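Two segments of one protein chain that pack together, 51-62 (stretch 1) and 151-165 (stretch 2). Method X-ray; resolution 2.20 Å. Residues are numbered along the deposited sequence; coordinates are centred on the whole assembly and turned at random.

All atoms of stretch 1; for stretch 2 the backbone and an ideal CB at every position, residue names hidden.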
# COMPACT_ATOMS: atom_id res chain seq x y z
N LEU B 51 1.52 23.90 18.66
CA LEU B 51 2.86 24.47 18.30
C LEU B 51 4.00 23.58 18.84
O LEU B 51 4.18 23.44 20.05
CB LEU B 51 2.98 25.90 18.86
CG LEU B 51 4.16 26.79 18.43
CD1 LEU B 51 3.82 28.25 18.71
CD2 LEU B 51 5.42 26.39 19.16
N GLU B 52 4.75 22.97 17.93
CA GLU B 52 5.89 22.11 18.27
C GLU B 52 5.56 20.72 18.84
O GLU B 52 6.20 20.26 19.79
CB GLU B 52 6.84 22.85 19.22
CG GLU B 52 8.16 22.11 19.47
CD GLU B 52 9.20 22.96 20.20
OE1 GLU B 52 10.22 22.38 20.65
OE2 GLU B 52 9.02 24.19 20.31
N GLU B 53 4.56 20.06 18.26
CA GLU B 53 4.18 18.70 18.66
C GLU B 53 3.72 17.94 17.41
O GLU B 53 2.61 17.44 17.37
CB GLU B 53 3.07 18.69 19.72
CG GLU B 53 2.23 19.97 19.85
CD GLU B 53 1.22 19.91 20.99
OE1 GLU B 53 0.19 19.22 20.85
OE2 GLU B 53 1.44 20.55 22.05
N PRO B 54 4.59 17.86 16.39
CA PRO B 54 4.26 17.16 15.15
C PRO B 54 4.17 15.65 15.31
O PRO B 54 5.04 15.03 15.94
CB PRO B 54 5.38 17.59 14.20
CG PRO B 54 6.55 17.71 15.13
CD PRO B 54 5.96 18.42 16.31
N VAL B 55 3.12 15.06 14.74
CA VAL B 55 2.92 13.62 14.81
C VAL B 55 2.77 13.08 13.40
O VAL B 55 1.95 13.58 12.63
CB VAL B 55 1.62 13.27 15.59
CG1 VAL B 55 1.42 11.76 15.61
CG2 VAL B 55 1.70 13.84 17.01
N LEU B 56 3.57 12.08 13.06
CA LEU B 56 3.47 11.50 11.74
C LEU B 56 2.24 10.59 11.70
O LEU B 56 2.01 9.78 12.60
CB LEU B 56 4.71 10.68 11.40
CG LEU B 56 6.03 11.44 11.21
CD1 LEU B 56 7.12 10.47 10.80
CD2 LEU B 56 5.86 12.52 10.16
N VAL B 57 1.44 10.78 10.66
CA VAL B 57 0.24 9.98 10.45
C VAL B 57 0.26 9.51 9.01
O VAL B 57 1.07 9.96 8.20
CB VAL B 57 -1.04 10.81 10.70
CG1 VAL B 57 -1.15 11.18 12.16
CG2 VAL B 57 -1.03 12.06 9.84
N ALA B 58 -0.62 8.58 8.68
CA ALA B 58 -0.69 8.09 7.32
C ALA B 58 -1.93 7.23 7.15
O ALA B 58 -2.58 6.83 8.12
CB ALA B 58 0.57 7.28 6.97
N THR B 59 -2.24 6.95 5.89
CA THR B 59 -3.38 6.14 5.54
C THR B 59 -3.01 5.46 4.23
O THR B 59 -2.16 5.95 3.49
CB THR B 59 -4.63 7.06 5.33
OG1 THR B 59 -5.77 6.26 4.97
CG2 THR B 59 -4.37 8.09 4.25
N THR B 60 -3.60 4.30 3.98
CA THR B 60 -3.37 3.59 2.73
C THR B 60 -4.77 3.27 2.18
O THR B 60 -5.67 2.90 2.94
CB THR B 60 -2.53 2.30 2.95
OG1 THR B 60 -2.06 1.84 1.68
CG2 THR B 60 -3.35 1.20 3.63
N ASP B 61 -4.96 3.45 0.88
CA ASP B 61 -6.28 3.23 0.26
C ASP B 61 -6.16 2.63 -1.11
O ASP B 61 -5.07 2.48 -1.65
CB ASP B 61 -7.03 4.57 0.10
CG ASP B 61 -7.50 5.15 1.41
OD1 ASP B 61 -8.39 4.56 2.04
OD2 ASP B 61 -6.97 6.21 1.82
N GLY B 62 -7.32 2.30 -1.69
CA GLY B 62 -7.37 1.74 -3.02
C GLY B 62 -8.48 2.44 -3.77
O GLY B 62 -9.42 2.94 -3.15
N UNK B 151 -5.66 -2.94 -9.97
CA UNK B 151 -5.93 -2.56 -8.59
C UNK B 151 -5.02 -1.37 -8.35
O UNK B 151 -3.79 -1.48 -8.43
CB UNK B 151 -5.68 -3.70 -7.60
N UNK B 152 -5.62 -0.23 -8.06
CA UNK B 152 -4.88 0.99 -7.83
C UNK B 152 -4.95 1.34 -6.35
O UNK B 152 -6.01 1.70 -5.84
CB UNK B 152 -5.42 2.13 -8.69
N UNK B 153 -3.82 1.19 -5.67
CA UNK B 153 -3.72 1.48 -4.25
C UNK B 153 -2.58 2.46 -4.02
O UNK B 153 -1.79 2.71 -4.92
CB UNK B 153 -3.51 0.20 -3.44
N UNK B 154 -2.51 3.02 -2.82
CA UNK B 154 -1.46 3.97 -2.51
C UNK B 154 -1.39 4.28 -1.04
O UNK B 154 -2.11 3.70 -0.22
CB UNK B 154 -1.66 5.26 -3.30
N UNK B 155 -0.50 5.20 -0.68
CA UNK B 155 -0.33 5.60 0.71
C UNK B 155 0.02 7.08 0.80
O UNK B 155 0.86 7.56 0.04
CB UNK B 155 0.75 4.75 1.38
N UNK B 156 -0.64 7.79 1.71
CA UNK B 156 -0.38 9.22 1.91
C UNK B 156 0.11 9.44 3.33
O UNK B 156 -0.56 9.05 4.29
CB UNK B 156 -1.63 10.06 1.64
N UNK B 157 1.28 10.06 3.46
CA UNK B 157 1.86 10.36 4.77
C UNK B 157 1.59 11.84 5.04
O UNK B 157 1.59 12.66 4.13
CB UNK B 157 3.36 10.04 4.82
N UNK B 158 1.35 12.17 6.30
CA UNK B 158 1.06 13.55 6.63
C UNK B 158 1.58 13.91 7.99
O UNK B 158 2.38 13.18 8.57
CB UNK B 158 -0.45 13.82 6.56
N UNK B 159 1.14 15.05 8.52
CA UNK B 159 1.60 15.49 9.82
C UNK B 159 0.50 16.29 10.51
O UNK B 159 -0.29 16.96 9.85
CB UNK B 159 2.88 16.32 9.69
N UNK B 160 0.44 16.21 11.83
CA UNK B 160 -0.56 16.93 12.60
C UNK B 160 -0.02 17.22 14.01
O UNK B 160 0.77 16.44 14.54
CB UNK B 160 -1.86 16.13 12.67
N UNK B 161 -0.41 18.35 14.59
CA UNK B 161 0.04 18.68 15.94
C UNK B 161 -0.82 17.82 16.86
O UNK B 161 -2.04 17.82 16.74
CB UNK B 161 -0.09 20.17 16.25
N UNK B 162 -0.16 17.10 17.76
CA UNK B 162 -0.84 16.19 18.69
C UNK B 162 -2.13 16.69 19.31
O UNK B 162 -3.16 16.02 19.26
CB UNK B 162 0.12 15.84 19.83
N UNK B 163 -2.09 17.87 19.91
CA UNK B 163 -3.29 18.39 20.54
C UNK B 163 -4.36 18.87 19.56
O UNK B 163 -5.46 19.24 19.97
CB UNK B 163 -2.91 19.54 21.47
N UNK B 164 -4.05 18.85 18.27
CA UNK B 164 -5.02 19.29 17.27
C UNK B 164 -5.54 18.13 16.43
O UNK B 164 -6.13 18.34 15.37
CB UNK B 164 -4.39 20.35 16.36
N UNK B 165 -5.32 16.92 16.93
CA UNK B 165 -5.80 15.71 16.25
C UNK B 165 -7.30 15.60 16.47
O UNK B 165 -7.79 15.71 17.60
CB UNK B 165 -5.08 14.46 16.76

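The two segments run antiparallel as neighbouring strands, so CA-to-CB directions along 153-161 (ideal CB for glycine) alternate between the sheet face of Pro-54, Leu-56, Ala-58 and Thr-60 and that of Val-55, Val-57, Thr-59 and Asp-61. At 151 and 152 the ideal CB has nothing of stretch 1 within 5.5 Å, and many side chains would suit; these are Asp-151 and Ile-152.

Position 153 pairs with Gly-62, and its CB lies 3.3 Å from Asp-61 O, favouring a small residue. It is Ala-153. Position 154 has a nearly fully extended backbone (phi -169°, psi -176°), which favours glycine although stretch 1 would not obstruct a CB; it is Gly-154, whose N donates to Asp-61 O (2.9 Å) and whose O accepts from Thr-60 OG1 (2.7 Å).

At 155 the CB stands 4.1 Å from Thr-60 OG1, so a small polar or beta-branched residue would fit. Thr-155 places its OG1 2.9 Å from Thr-60 OG1. On the other face, the CB of 156 is 4.3 Å from Thr-59 CG2, suiting an aliphatic chain; Leu-156 rests its CB against that methyl, and its N donates to Thr-59 O (3.0 Å).

Position 157 pairs with Ala-58, whose small side chain leaves room for a branched aliphatic residue. Val-157 brings CG2 to 4.1 Å from Ala-58 CB. At 158 an ideal CB would sit 3.8 Å from Val-57 CG2, a contact a small side chain such as alanine could make; Gly-158 adds no side chain there and bonds through N to Val-57 O (2.9 Å).

Position 159 lies beside Pro-54 and Leu-56, an apolar setting for valine, isoleucine or leucine. Val-159 packs CG2 3.8 Å from Pro-54 CB. Position 160 looks onto Val-55 and Val-57, again inviting an aliphatic group: Val-160 CG1 lies 3.8 Å from Val-57 CG1 and 4.1 Å from Val-55 CB.

Near 161 the amides of Leu-51 and Glu-53 offer donors, calling for a flexible acceptor such as glutamate or glutamine. Glu-161 folds back (chi1 and chi2 both m); OE2 accepts from Glu-53 N at 2.8 Å and weakly from Leu-51 N at 3.3 Å.

The Glu-53 carboxylate makes a basic residue plausible at 162. Arg-162 NH2 lies 3.5 Å from Glu-53 OE2, a salt bridge of charges alone, the oxygen lying well out of the guanidinium plane. At 163 the CB is 3.2 Å from Glu-53 OE1, favouring a small donor; Ser-163 bonds that oxygen through OG (2.6 Å) and N (2.8 Å).

Stretch 1 constrains 164 and 165 little; they are Arg-164 and Ile-165.

Stretch 2, residues 151-165: DIAGTLVGVVERSRI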
# COMPACT_ATOMS: atom_id res chain seq x y z
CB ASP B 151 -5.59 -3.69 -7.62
CG ASP B 151 -6.08 -3.41 -6.21
OD1 ASP B 151 -6.15 -2.23 -5.83
OD2 ASP B 151 -6.38 -4.36 -5.47
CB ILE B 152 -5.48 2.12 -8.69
CG1 ILE B 152 -5.52 1.66 -10.16
CG2 ILE B 152 -4.68 3.41 -8.52
CD1 ILE B 152 -6.27 2.58 -11.08
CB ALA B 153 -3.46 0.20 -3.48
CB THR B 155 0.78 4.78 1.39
OG1 THR B 155 0.34 3.43 1.52
CG2 THR B 155 1.08 5.33 2.79
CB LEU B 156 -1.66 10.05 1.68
CG LEU B 156 -1.51 11.57 1.81
CD1 LEU B 156 -0.73 12.13 0.62
CD2 LEU B 156 -2.88 12.22 1.88
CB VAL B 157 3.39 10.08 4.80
CG1 VAL B 157 3.99 10.50 6.14
CG2 VAL B 157 3.64 8.60 4.54
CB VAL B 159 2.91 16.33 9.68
CG1 VAL B 159 2.63 17.62 8.89
CG2 VAL B 159 3.50 16.62 11.05
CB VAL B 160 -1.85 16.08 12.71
CG1 VAL B 160 -1.54 14.75 13.38
CG2 VAL B 160 -2.93 16.84 13.48
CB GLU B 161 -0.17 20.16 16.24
CG GLU B 161 0.65 21.08 15.34
CD GLU B 161 2.13 21.09 15.67
OE1 GLU B 161 2.96 20.91 14.75
OE2 GLU B 161 2.46 21.28 16.86
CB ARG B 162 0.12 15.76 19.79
CG ARG B 162 -0.37 14.60 20.66
CD ARG B 162 -0.38 15.02 22.11
NE ARG B 162 0.79 15.82 22.43
CZ ARG B 162 0.82 16.77 23.35
NH1 ARG B 162 -0.26 17.04 24.06
NH2 ARG B 162 1.93 17.46 23.57
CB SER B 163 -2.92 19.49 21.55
OG SER B 163 -2.05 20.44 20.97
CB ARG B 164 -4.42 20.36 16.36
CG ARG B 164 -4.33 21.70 17.04
CD ARG B 164 -3.62 22.72 16.20
NE ARG B 164 -3.48 23.97 16.95
CZ ARG B 164 -2.52 24.87 16.73
NH1 ARG B 164 -1.61 24.66 15.79
NH2 ARG B 164 -2.48 25.97 17.48
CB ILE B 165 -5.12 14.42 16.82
CG1 ILE B 165 -3.63 14.41 16.47
CG2 ILE B 165 -5.79 13.18 16.25
CD1 ILE B 165 -2.89 13.24 17.07
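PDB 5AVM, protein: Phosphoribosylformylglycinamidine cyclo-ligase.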